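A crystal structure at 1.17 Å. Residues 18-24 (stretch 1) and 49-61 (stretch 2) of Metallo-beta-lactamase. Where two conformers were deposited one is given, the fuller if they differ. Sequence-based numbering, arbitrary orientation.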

ATOM      1  N   THR A  18     -13.134  -0.182   7.339  1.00  5.54           N
ATOM      2  CA  THR A  18     -11.742   0.080   7.026  1.00  6.07           C
ATOM      3  C   THR A  18     -11.020   0.542   8.287  1.00  5.57           C
ATOM      4  O   THR A  18     -11.359   1.602   8.825  1.00  6.30           O
ATOM      5  CB  THR A  18     -11.609   1.178   5.965  1.00  5.86           C
ATOM      6  OG1 THR A  18     -12.159   0.713   4.724  1.00  6.95           O
ATOM      7  CG2 THR A  18     -10.180   1.591   5.730  1.00  6.22           C
ATOM      8  N   HIS A  19     -10.031  -0.236   8.707  1.00  5.81           N
ATOM      9  CA  HIS A  19      -9.300   0.023   9.964  1.00  6.20           C
ATOM     10  C   HIS A  19      -7.808   0.174   9.664  1.00  5.95           C
ATOM     11  O   HIS A  19      -7.249  -0.653   8.913  1.00  7.04           O
ATOM     12  CB  HIS A  19      -9.494  -1.121  10.966  1.00  6.42           C
ATOM     13  CG  HIS A  19     -10.901  -1.604  11.041  1.00  6.40           C
ATOM     14  ND1 HIS A  19     -11.888  -0.920  11.719  1.00  7.74           N
ATOM     15  CD2 HIS A  19     -11.492  -2.662  10.451  1.00  6.90           C
ATOM     16  CE1 HIS A  19     -13.025  -1.588  11.569  1.00  7.00           C
ATOM     17  NE2 HIS A  19     -12.815  -2.647  10.777  1.00  7.51           N
ATOM     18  N   TYR A  20      -7.163   1.185  10.234  1.00  5.64           N
ATOM     19  CA  TYR A  20      -5.732   1.299  10.188  1.00  5.44           C
ATOM     20  C   TYR A  20      -5.134   0.406  11.271  1.00  5.49           C
ATOM     21  O   TYR A  20      -5.472   0.552  12.441  1.00  5.84           O
ATOM     22  CB  TYR A  20      -5.306   2.747  10.393  1.00  6.04           C
ATOM     23  CG  TYR A  20      -3.831   2.989  10.205  1.00  5.80           C
ATOM     24  CD1 TYR A  20      -2.916   2.707  11.207  1.00  5.90           C
ATOM     25  CD2 TYR A  20      -3.350   3.481   8.999  1.00  6.27           C
ATOM     26  CE1 TYR A  20      -1.565   2.939  11.015  1.00  5.65           C
ATOM     27  CE2 TYR A  20      -2.003   3.729   8.806  1.00  5.90           C
ATOM     28  CZ  TYR A  20      -1.101   3.446   9.812  1.00  5.48           C
ATOM     29  OH  TYR A  20       0.227   3.709   9.611  1.00  6.38           O
ATOM     30  N   VAL A  21      -4.254  -0.517  10.857  1.00  5.10           N
ATOM     31  CA  VAL A  21      -3.617  -1.455  11.745  1.00  5.14           C
ATOM     32  C   VAL A  21      -2.097  -1.461  11.559  1.00  5.71           C
ATOM     33  O   VAL A  21      -1.419  -2.366  12.051  1.00  6.08           O
ATOM     34  CB  VAL A  21      -4.194  -2.874  11.599  1.00  5.96           C
ATOM     35  CG1 VAL A  21      -5.636  -2.935  12.061  1.00  6.00           C
ATOM     36  CG2 VAL A  21      -4.030  -3.433  10.198  1.00  6.36           C
ATOM     37  N   GLY A  22      -1.551  -0.472  10.842  1.00  5.98           N
ATOM     38  CA  GLY A  22      -0.124  -0.391  10.604  1.00  5.86           C
ATOM     39  C   GLY A  22       0.663   0.160  11.783  1.00  5.80           C
ATOM     40  O   GLY A  22       0.213   0.255  12.933  1.00  6.53           O
ATOM     41  N   THR A  23       1.916   0.496  11.472  1.00  5.99           N
ATOM     42  CA  THR A  23       2.843   1.046  12.437  1.00  6.70           C
ATOM     43  C   THR A  23       2.726   2.568  12.426  1.00  6.59           C
ATOM     44  O   THR A  23       1.940   3.168  11.703  1.00  7.29           O
ATOM     45  CB  THR A  23       4.267   0.579  12.115  1.00  6.49           C
ATOM     46  OG1 THR A  23       4.551   1.067  10.793  1.00  7.04           O
ATOM     47  CG2 THR A  23       4.425  -0.922  12.200  1.00  7.19           C
ATOM     48  N   GLY A  24       3.548   3.220  13.250  1.00  7.25           N
ATOM     49  CA  GLY A  24       3.575   4.672  13.254  1.00  8.80           C
ATOM     50  C   GLY A  24       4.023   5.243  11.925  1.00  8.69           C
ATOM     51  O   GLY A  24       3.667   6.379  11.593  1.00 10.94           O
ATOM     52  N   GLN A  49       4.688  -7.906  14.150  1.00  7.61           N
ATOM     53  CA  GLN A  49       4.178  -8.151  15.513  1.00  8.08           C
ATOM     54  C   GLN A  49       3.233  -7.028  15.940  1.00  7.53           C
ATOM     55  O   GLN A  49       2.309  -7.269  16.734  1.00  8.13           O
ATOM     56  CB  GLN A  49       5.335  -8.294  16.510  1.00  9.93           C
ATOM     57  CG  GLN A  49       6.314  -9.395  16.129  1.00 14.94           C
ATOM     58  CD  GLN A  49       5.645 -10.711  15.807  1.00 19.21           C
ATOM     59  OE1 GLN A  49       5.928 -11.353  14.789  1.00 22.01           O
ATOM     60  NE2 GLN A  49       4.739 -11.129  16.674  1.00 17.53           N
ATOM     61  N   VAL A  50       3.490  -5.804  15.464  1.00  6.86           N
ATOM     62  CA  VAL A  50       2.614  -4.673  15.705  1.00  7.59           C
ATOM     63  C   VAL A  50       1.283  -4.864  14.969  1.00  7.19           C
ATOM     64  O   VAL A  50       0.213  -4.707  15.567  1.00  6.98           O
ATOM     65  CB  VAL A  50       3.330  -3.363  15.333  1.00  7.18           C
ATOM     66  CG1 VAL A  50       2.406  -2.177  15.355  1.00  7.35           C
ATOM     67  CG2 VAL A  50       4.547  -3.114  16.214  1.00  8.45           C
ATOM     68  N   VAL A  51       1.351  -5.187  13.673  1.00  6.75           N
ATOM     69  CA  VAL A  51       0.157  -5.374  12.891  1.00  6.55           C
ATOM     70  C   VAL A  51      -0.718  -6.481  13.494  1.00  5.99           C
ATOM     71  O   VAL A  51      -1.921  -6.344  13.600  1.00  6.56           O
ATOM     72  CB  VAL A  51       0.510  -5.688  11.434  1.00  6.63           C
ATOM     73  CG1 VAL A  51      -0.718  -6.050  10.625  1.00  7.05           C
ATOM     74  CG2 VAL A  51       1.261  -4.548  10.789  1.00  6.84           C
ATOM     75  N   ALA A  52      -0.098  -7.604  13.888  1.00  6.52           N
ATOM     76  CA  ALA A  52      -0.851  -8.712  14.454  1.00  6.16           C
ATOM     77  C   ALA A  52      -1.581  -8.288  15.729  1.00  6.07           C
ATOM     78  O   ALA A  52      -2.775  -8.594  15.895  1.00  6.60           O
ATOM     79  CB  ALA A  52       0.064  -9.887  14.694  1.00  6.75           C
ATOM     80  N   ALA A  53      -0.861  -7.620  16.634  1.00  6.51           N
ATOM     81  CA  ALA A  53      -1.471  -7.172  17.869  1.00  6.60           C
ATOM     82  C   ALA A  53      -2.585  -6.163  17.579  1.00  7.04           C
ATOM     83  O   ALA A  53      -3.615  -6.130  18.265  1.00  6.78           O
ATOM     84  CB  ALA A  53      -0.417  -6.579  18.766  1.00  7.53           C
ATOM     85  N   ASN A  54      -2.379  -5.314  16.567  1.00  6.18           N
ATOM     86  CA  ASN A  54      -3.328  -4.298  16.218  1.00  6.44           C
ATOM     87  C   ASN A  54      -4.632  -4.924  15.710  1.00  6.59           C
ATOM     88  O   ASN A  54      -5.717  -4.447  16.033  1.00  6.33           O
ATOM     89  CB  ASN A  54      -2.725  -3.327  15.208  1.00  6.35           C
ATOM     90  CG  ASN A  54      -1.709  -2.372  15.799  1.00  6.27           C
ATOM     91  OD1 ASN A  54      -1.604  -2.234  17.025  1.00  6.54           O
ATOM     92  ND2 ASN A  54      -0.993  -1.659  14.942  1.00  7.16           N
ATOM     93  N   ILE A  55      -4.521  -5.957  14.876  1.00  6.25           N
ATOM     94  CA  ILE A  55      -5.708  -6.618  14.370  1.00  6.48           C
ATOM     95  C   ILE A  55      -6.494  -7.191  15.551  1.00  6.39           C
ATOM     96  O   ILE A  55      -7.721  -7.062  15.614  1.00  6.84           O
ATOM     97  CB  ILE A  55      -5.306  -7.702  13.355  1.00  6.52           C
ATOM     98  CG1 ILE A  55      -4.756  -7.067  12.076  1.00  6.73           C
ATOM     99  CG2 ILE A  55      -6.464  -8.640  13.072  1.00  6.67           C
ATOM    100  CD1 ILE A  55      -4.070  -8.033  11.157  1.00  8.08           C
ATOM    101  N   ARG A  56      -5.801  -7.853  16.476  1.00  6.60           N
ATOM    102  CA  ARG A  56      -6.475  -8.406  17.657  0.50  6.81           C
ATOM    103  C   ARG A  56      -7.101  -7.277  18.492  1.00  6.90           C
ATOM    104  O   ARG A  56      -8.200  -7.435  19.026  1.00  7.66           O
ATOM    105  CB  ARG A  56      -5.512  -9.278  18.468  0.50  6.59           C
ATOM    106  CG  ARG A  56      -5.047 -10.528  17.731  0.50  7.30           C
ATOM    107  CD  ARG A  56      -4.298 -11.477  18.646  0.50  8.28           C
ATOM    108  NE  ARG A  56      -3.127 -10.902  19.300  0.50  7.49           N
ATOM    109  CZ  ARG A  56      -1.885 -10.964  18.833  0.50  8.19           C
ATOM    110  NH1 ARG A  56      -1.620 -11.741  17.799  0.50  8.52           N
ATOM    111  NH2 ARG A  56      -0.907 -10.271  19.405  0.50  7.21           N
ATOM    112  N   ALA A  57      -6.406  -6.154  18.624  1.00  6.42           N
ATOM    113  CA  ALA A  57      -6.927  -5.039  19.421  1.00  6.94           C
ATOM    114  C   ALA A  57      -8.221  -4.481  18.821  1.00  7.07           C
ATOM    115  O   ALA A  57      -9.030  -3.906  19.547  1.00  8.25           O
ATOM    116  CB  ALA A  57      -5.874  -3.967  19.568  1.00  7.29           C
ATOM    117  N   MET A  58      -8.424  -4.648  17.513  1.00  7.35           N
ATOM    118  CA  MET A  58      -9.655  -4.212  16.854  1.00  7.09           C
ATOM    119  C   MET A  58     -10.730  -5.304  16.931  1.00  8.19           C
ATOM    120  O   MET A  58     -11.831  -5.132  16.407  1.00  8.86           O
ATOM    121  CB  MET A  58      -9.367  -3.827  15.404  1.00  7.41           C
ATOM    122  CG  MET A  58      -8.440  -2.616  15.294  1.00  8.30           C
ATOM    123  SD  MET A  58      -9.021  -1.117  16.134  1.00  8.55           S
ATOM    124  CE  MET A  58     -10.338  -0.593  15.042  1.00 10.63           C
ATOM    125  N   GLY A  59     -10.444  -6.387  17.647  1.00  7.67           N
ATOM    126  CA  GLY A  59     -11.444  -7.414  17.952  1.00  8.02           C
ATOM    127  C   GLY A  59     -11.450  -8.576  16.991  1.00  8.28           C
ATOM    128  O   GLY A  59     -12.420  -9.351  17.023  1.00 10.81           O
ATOM    129  N   PHE A  60     -10.471  -8.671  16.092  1.00  7.83           N
ATOM    130  CA  PHE A  60     -10.502  -9.659  15.024  1.00  7.57           C
ATOM    131  C   PHE A  60      -9.503 -10.778  15.305  1.00  8.34           C
ATOM    132  O   PHE A  60      -8.510 -10.566  15.986  1.00 10.05           O
ATOM    133  CB  PHE A  60     -10.263  -8.975  13.677  1.00  8.29           C
ATOM    134  CG  PHE A  60     -11.292  -7.925  13.371  1.00  8.70           C
ATOM    135  CD1 PHE A  60     -12.620  -8.262  13.177  1.00  8.51           C
ATOM    136  CD2 PHE A  60     -10.951  -6.587  13.332  1.00  9.93           C
ATOM    137  CE1 PHE A  60     -13.575  -7.289  12.927  1.00  9.48           C
ATOM    138  CE2 PHE A  60     -11.896  -5.619  13.052  1.00  9.72           C
ATOM    139  CZ  PHE A  60     -13.213  -5.969  12.881  1.00 10.09           C
ATOM    140  N   LYS A  61      -9.729 -11.926  14.664  1.00  7.69           N
ATOM    141  CA  LYS A  61      -8.835 -13.067  14.751  1.00  8.50           C
ATOM    142  C   LYS A  61      -7.936 -13.141  13.523  1.00  7.79           C
ATOM    143  O   LYS A  61      -8.394 -12.980  12.390  1.00  8.07           O
ATOM    144  CB  LYS A  61      -9.639 -14.362  14.786  1.00  9.57           C
ATOM    145  CG  LYS A  61     -10.555 -14.509  15.990  1.00 13.82           C
ATOM    146  CD  LYS A  61     -11.451 -15.738  15.925  1.00 18.85           C
ATOM    147  CE  LYS A  61     -10.677 -17.037  15.875  1.00 25.03           C
ATOM    148  NZ  LYS A  61     -10.671 -17.611  14.507  1.00 34.15           N
TER

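How does the helix meet the loop after the strand? Residues 49-57 are helical, and one side of this helix lies against the loop that follows strand 18-20. Its first contact is Val-50, whose CG1 sits 4.0 Å from CG2 of Thr-23, methyl against methyl, while the Thr-23 hydroxyl finds its hydrogen bond just outside the stretch. Next comes Val-51, one turn before Ile-55; its CA lies 3.5 Å from the O of Val-21, and the CA-H points well enough at that oxygen to make a CA-H...O contact. Its CG1 also packs against CG2 of Val-21, at 4.2 Å.

What fixes the loop to the helix by a true hydrogen bond? Asn-54 does, with chi1 in the m well. Its ND2 donates to the O of Val-21 at 3.0 Å, nearly straight at 171°, so a buried carbonyl beyond the strand is satisfied by a side-chain amide. The O of Gly-22 lies equally near ND2, at 3.0 Å, but the angle is too poor for a bond. The backbones come close here, with the CA atoms of Val-21 and Asn-54 only 5.3 Å apart.

Where does the apolar packing centre? On Val-21, which has more of its surface covered by the other stretch than any other residue here. Its CG2 reaches CG1 of Ile-55 at 4.2 Å, while its CG1 lies 4.3 Å from CG of Met-58.

How does the contact continue past the helix? Met-58 CE comes within 3.7 Å of ND1 of His-19. Gly-59, with positive phi, then closes the helix in a Schellman motif: Phe-60 N bonds back to Ile-55 O, and Gly-59 N to Arg-56 O. Beyond this glycine, Phe-60 also reaches His-19, its CE2 within 3.9 Å of NE2. The two rings meet obliquely, planes at 44°, while both imidazole nitrogens hydrogen-bond elsewhere in the structure.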